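Local coordinates for iminosuccinate reductase (Paracoccus denitrificans, PDB 6RQA), which catalyses the NADH-dependent reduction of iminosuccinate to L-aspartate, regenerating the amino donor of the beta-hydroxyaspartate cycle during glyoxylate assimilation, at residues E204-V216 with L225-I237. Numbering follows the deposited sequence.
Sequences ELDRLGAEADVIV and LLMNEHVKGPTHI
V214-V216 and T235-I237 are neighbouring parallel strands of the eight-stranded sheet in the NAD-binding, Rossmann-type domain, and helix 205-211, which leads into the first strand, lies against the loop that leads into the second. H236 makes both backbone hydrogen bonds between these strand segments, from its N to D213 O (3.0 Å) and from I215 N to its O (2.7 Å), the latter nearly in line with the C=O bond; the ladder runs on from I215 to A238. On the face opposite V214 and H236, I215 CD1 reaches T235 CG2 (3.7 Å) and meets L226 CD2 tip to tip; CG1 anti to the carbonyl carbon (chi1 -61°) and an extended chi2 carry it there. At the helix, a CB on G209 would run into H230 O; without one, the backbones lie close, and G209 O accepts K232 N (3.0 Å) from well above the carbonyl plane. The H230 imidazole lies with one face over the backbone of L205 and D206 and the other on M227 CB. L205 CD1 packs on L225 CB (4.0 Å), and the L225 side chain lies about 5 Å from the bound NAD. D213 OD2 accepts hydrogen bonds from K149 N and V150 N, where strand 150-154 begins on the far side of strand 214-217; W179 of strand 175-179 packs on L205 and L225, and helix 125-143 covers V214 and H236.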
loop_
_atom_site.group_PDB
_atom_site.type_symbol
_atom_site.label_atom_id
_atom_site.label_comp_id
_atom_site.label_asym_id
_atom_site.label_seq_id
_atom_site.Cartn_x
_atom_site.Cartn_y
_atom_site.Cartn_z
ATOM N N GLU A 204 -28.275 13.187 28.483
ATOM C CA GLU A 204 -27.280 12.253 29.043
ATOM C C GLU A 204 -27.583 10.878 28.447
ATOM O O GLU A 204 -28.668 10.664 27.940
ATOM C CB GLU A 204 -27.204 12.303 30.569
ATOM C CG GLU A 204 -26.908 13.671 31.149
ATOM C CD GLU A 204 -25.593 14.389 30.877
ATOM O OE1 GLU A 204 -25.560 15.620 31.042
ATOM O OE2 GLU A 204 -24.609 13.740 30.522
ATOM N N LEU A 205 -26.637 9.974 28.548
ATOM C CA LEU A 205 -26.701 8.669 27.897
ATOM C C LEU A 205 -27.848 7.800 28.400
ATOM O O LEU A 205 -28.267 6.883 27.685
ATOM C CB LEU A 205 -25.376 7.926 28.077
ATOM C CG LEU A 205 -24.218 8.444 27.223
ATOM C CD1 LEU A 205 -22.980 7.581 27.406
ATOM C CD2 LEU A 205 -24.624 8.499 25.760
ATOM N N ASP A 206 -28.366 8.058 29.603
ATOM C CA ASP A 206 -29.486 7.260 30.093
ATOM C C ASP A 206 -30.753 7.535 29.291
ATOM O O ASP A 206 -31.495 6.604 28.957
ATOM C CB ASP A 206 -29.717 7.526 31.583
ATOM C CG ASP A 206 -29.886 8.998 31.896
ATOM O OD1 ASP A 206 -29.117 9.814 31.349
ATOM O OD2 ASP A 206 -30.790 9.339 32.686
ATOM N N ARG A 207 -31.015 8.804 28.967
ATOM C CA ARG A 207 -32.175 9.134 28.146
ATOM C C ARG A 207 -31.954 8.801 26.678
ATOM O O ARG A 207 -32.907 8.440 25.981
ATOM C CB ARG A 207 -32.526 10.617 28.285
ATOM C CG ARG A 207 -33.308 10.984 29.534
ATOM C CD ARG A 207 -33.750 12.441 29.472
ATOM N NE ARG A 207 -34.523 12.720 28.263
ATOM C CZ ARG A 207 -34.797 13.942 27.813
ATOM N NH1 ARG A 207 -34.356 15.007 28.468
ATOM N NH2 ARG A 207 -35.507 14.098 26.703
ATOM N N LEU A 208 -30.716 8.924 26.191
ATOM C CA LEU A 208 -30.447 8.658 24.781
ATOM C C LEU A 208 -30.709 7.195 24.443
ATOM O O LEU A 208 -31.364 6.885 23.443
ATOM C CB LEU A 208 -29.008 9.053 24.441
ATOM C CG LEU A 208 -28.603 9.124 22.965
ATOM C CD1 LEU A 208 -27.552 10.203 22.757
ATOM C CD2 LEU A 208 -28.080 7.784 22.467
ATOM N N GLY A 209 -30.213 6.279 25.276
ATOM C CA GLY A 209 -30.436 4.864 25.038
ATOM C C GLY A 209 -31.891 4.449 25.105
ATOM O O GLY A 209 -32.270 3.447 24.490
ATOM N N ALA A 210 -32.720 5.201 25.831
ATOM C CA ALA A 210 -34.121 4.850 26.013
ATOM C C ALA A 210 -35.063 5.600 25.083
ATOM O O ALA A 210 -36.229 5.209 24.964
ATOM C CB ALA A 210 -34.545 5.100 27.466
ATOM N N GLU A 211 -34.598 6.663 24.426
ATOM C CA GLU A 211 -35.452 7.473 23.571
ATOM C C GLU A 211 -35.020 7.512 22.114
ATOM O O GLU A 211 -35.840 7.865 21.259
ATOM C CB GLU A 211 -35.527 8.915 24.098
ATOM C CG GLU A 211 -36.052 9.026 25.521
ATOM C CD GLU A 211 -36.066 10.455 26.028
ATOM O OE1 GLU A 211 -36.793 10.733 27.005
ATOM O OE2 GLU A 211 -35.352 11.302 25.449
ATOM N N ALA A 212 -33.774 7.163 21.802
ATOM C CA ALA A 212 -33.282 7.201 20.432
ATOM C C ALA A 212 -33.562 5.867 19.752
ATOM O O ALA A 212 -33.090 4.819 20.206
ATOM C CB ALA A 212 -31.788 7.519 20.398
ATOM N N ASP A 213 -34.333 5.911 18.664
ATOM C CA ASP A 213 -34.608 4.710 17.887
ATOM C C ASP A 213 -33.413 4.306 17.036
ATOM O O ASP A 213 -33.181 3.110 16.824
ATOM C CB ASP A 213 -35.838 4.934 17.006
ATOM C CG ASP A 213 -37.003 5.528 17.776
ATOM O OD1 ASP A 213 -37.210 5.131 18.944
ATOM O OD2 ASP A 213 -37.707 6.397 17.219
ATOM N N VAL A 214 -32.653 5.280 16.543
ATOM C CA VAL A 214 -31.412 5.042 15.817
ATOM C C VAL A 214 -30.301 5.789 16.539
ATOM O O VAL A 214 -30.434 6.985 16.824
ATOM C CB VAL A 214 -31.512 5.493 14.348
ATOM C CG1 VAL A 214 -30.160 5.371 13.662
ATOM C CG2 VAL A 214 -32.561 4.676 13.615
ATOM N N ILE A 215 -29.214 5.085 16.841
ATOM C CA ILE A 215 -28.077 5.648 17.557
ATOM C C ILE A 215 -26.849 5.543 16.666
ATOM O O ILE A 215 -26.569 4.476 16.108
ATOM C CB ILE A 215 -27.839 4.935 18.902
ATOM C CG1 ILE A 215 -29.058 5.092 19.814
ATOM C CG2 ILE A 215 -26.594 5.481 19.585
ATOM C CD1 ILE A 215 -28.907 4.410 21.156
ATOM N N VAL A 216 -26.124 6.650 16.530
ATOM C CA VAL A 216 -24.891 6.706 15.753
ATOM C C VAL A 216 -23.793 7.252 16.653
ATOM O O VAL A 216 -23.870 8.402 17.102
ATOM C CB VAL A 216 -25.038 7.574 14.493
ATOM C CG1 VAL A 216 -23.695 7.730 13.802
ATOM C CG2 VAL A 216 -26.062 6.965 13.548
ATOM N N LEU A 225 -19.085 3.653 26.665
ATOM C CA LEU A 225 -19.918 4.821 26.917
ATOM C C LEU A 225 -21.381 4.420 27.051
ATOM O O LEU A 225 -21.967 4.532 28.133
ATOM C CB LEU A 225 -19.746 5.851 25.800
ATOM C CG LEU A 225 -18.314 6.308 25.517
ATOM C CD1 LEU A 225 -18.293 7.300 24.366
ATOM C CD2 LEU A 225 -17.688 6.913 26.762
ATOM N N LEU A 226 -21.981 3.959 25.956
ATOM C CA LEU A 226 -23.359 3.482 25.980
ATOM C C LEU A 226 -23.396 2.119 26.660
ATOM O O LEU A 226 -22.848 1.141 26.141
ATOM C CB LEU A 226 -23.915 3.413 24.562
ATOM C CG LEU A 226 -25.413 3.140 24.407
ATOM C CD1 LEU A 226 -26.233 4.234 25.075
ATOM C CD2 LEU A 226 -25.780 3.014 22.936
ATOM N N MET A 227 -24.032 2.053 27.825
ATOM C CA MET A 227 -24.045 0.840 28.626
ATOM C C MET A 227 -25.185 -0.082 28.200
ATOM O O MET A 227 -26.059 0.283 27.411
ATOM C CB MET A 227 -24.156 1.183 30.110
ATOM C CG MET A 227 -23.007 2.035 30.621
ATOM S SD MET A 227 -21.402 1.326 30.205
ATOM C CE MET A 227 -21.484 -0.237 31.072
ATOM N N ASN A 228 -25.164 -1.300 28.746
ATOM C CA ASN A 228 -26.142 -2.309 28.360
ATOM C C ASN A 228 -27.552 -1.903 28.775
ATOM O O ASN A 228 -28.489 -1.965 27.970
ATOM C CB ASN A 228 -25.770 -3.659 28.970
ATOM C CG ASN A 228 -26.704 -4.769 28.538
ATOM O OD1 ASN A 228 -27.233 -4.752 27.426
ATOM N ND2 ASN A 228 -26.916 -5.740 29.418
ATOM N N GLU A 229 -27.723 -1.486 30.029
ATOM C CA GLU A 229 -29.043 -1.112 30.519
ATOM C C GLU A 229 -29.490 0.265 30.045
ATOM O O GLU A 229 -30.633 0.650 30.314
ATOM C CB GLU A 229 -29.071 -1.169 32.048
ATOM C CG GLU A 229 -29.000 -2.580 32.617
ATOM C CD GLU A 229 -30.046 -3.507 32.021
ATOM O OE1 GLU A 229 -29.737 -4.202 31.030
ATOM O OE2 GLU A 229 -31.183 -3.535 32.540
ATOM N N HIS A 230 -28.628 1.012 29.352
ATOM C CA HIS A 230 -29.052 2.281 28.771
ATOM C C HIS A 230 -30.040 2.057 27.632
ATOM O O HIS A 230 -31.077 2.726 27.554
ATOM C CB HIS A 230 -27.838 3.070 28.275
ATOM C CG HIS A 230 -27.055 3.732 29.366
ATOM N ND1 HIS A 230 -25.785 4.229 29.171
ATOM C CD2 HIS A 230 -27.364 3.986 30.659
ATOM C CE1 HIS A 230 -25.343 4.757 30.299
ATOM N NE2 HIS A 230 -26.283 4.623 31.217
ATOM N N VAL A 231 -29.733 1.115 26.742
ATOM C CA VAL A 231 -30.556 0.887 25.560
ATOM C C VAL A 231 -31.839 0.176 25.970
ATOM O O VAL A 231 -31.805 -0.909 26.561
ATOM C CB VAL A 231 -29.787 0.079 24.508
ATOM C CG1 VAL A 231 -30.648 -0.138 23.274
ATOM C CG2 VAL A 231 -28.492 0.786 24.144
ATOM N N LYS A 232 -32.978 0.786 25.650
ATOM C CA LYS A 232 -34.286 0.214 25.929
ATOM C C LYS A 232 -35.134 0.265 24.666
ATOM O O LYS A 232 -35.067 1.234 23.902
ATOM C CB LYS A 232 -34.995 0.962 27.069
ATOM C CG LYS A 232 -34.182 1.098 28.355
ATOM C CD LYS A 232 -34.530 0.023 29.381
ATOM C CE LYS A 232 -33.805 -1.287 29.109
ATOM N NZ LYS A 232 -34.130 -2.324 30.126
ATOM N N GLY A 233 -35.925 -0.782 24.448
ATOM C CA GLY A 233 -36.810 -0.846 23.311
ATOM C C GLY A 233 -36.082 -1.125 22.010
ATOM O O GLY A 233 -34.867 -1.344 21.987
ATOM N N PRO A 234 -36.821 -1.135 20.902
ATOM C CA PRO A 234 -36.189 -1.343 19.592
ATOM C C PRO A 234 -35.212 -0.221 19.270
ATOM O O PRO A 234 -35.559 0.962 19.316
ATOM C CB PRO A 234 -37.377 -1.359 18.622
ATOM C CG PRO A 234 -38.557 -1.709 19.469
ATOM C CD PRO A 234 -38.290 -1.087 20.806
ATOM N N THR A 235 -33.980 -0.603 18.935
ATOM C CA THR A 235 -32.915 0.361 18.705
ATOM C C THR A 235 -31.917 -0.211 17.708
ATOM O O THR A 235 -31.556 -1.387 17.787
ATOM C CB THR A 235 -32.197 0.718 20.015
ATOM O OG1 THR A 235 -33.133 1.287 20.939
ATOM C CG2 THR A 235 -31.075 1.714 19.763
ATOM N N HIS A 236 -31.483 0.625 16.769
ATOM C CA HIS A 236 -30.371 0.310 15.882
ATOM C C HIS A 236 -29.189 1.200 16.238
ATOM O O HIS A 236 -29.326 2.426 16.295
ATOM C CB HIS A 236 -30.750 0.502 14.414
ATOM C CG HIS A 236 -29.578 0.449 13.482
ATOM N ND1 HIS A 236 -28.753 -0.651 13.387
ATOM C CD2 HIS A 236 -29.086 1.364 12.614
ATOM C CE1 HIS A 236 -27.806 -0.413 12.496
ATOM N NE2 HIS A 236 -27.985 0.802 12.012
ATOM N N ILE A 237 -28.035 0.583 16.474
ATOM C CA ILE A 237 -26.833 1.289 16.898
ATOM C C ILE A 237 -25.810 1.185 15.775
ATOM O O ILE A 237 -25.320 0.093 15.466
ATOM C CB ILE A 237 -26.272 0.724 18.209
ATOM C CG1 ILE A 237 -27.363 0.678 19.281
ATOM C CG2 ILE A 237 -25.089 1.558 18.682
ATOM C CD1 ILE A 237 -26.912 0.053 20.584
HETATM O O HOH W 1 -36.732 3.210 21.571
#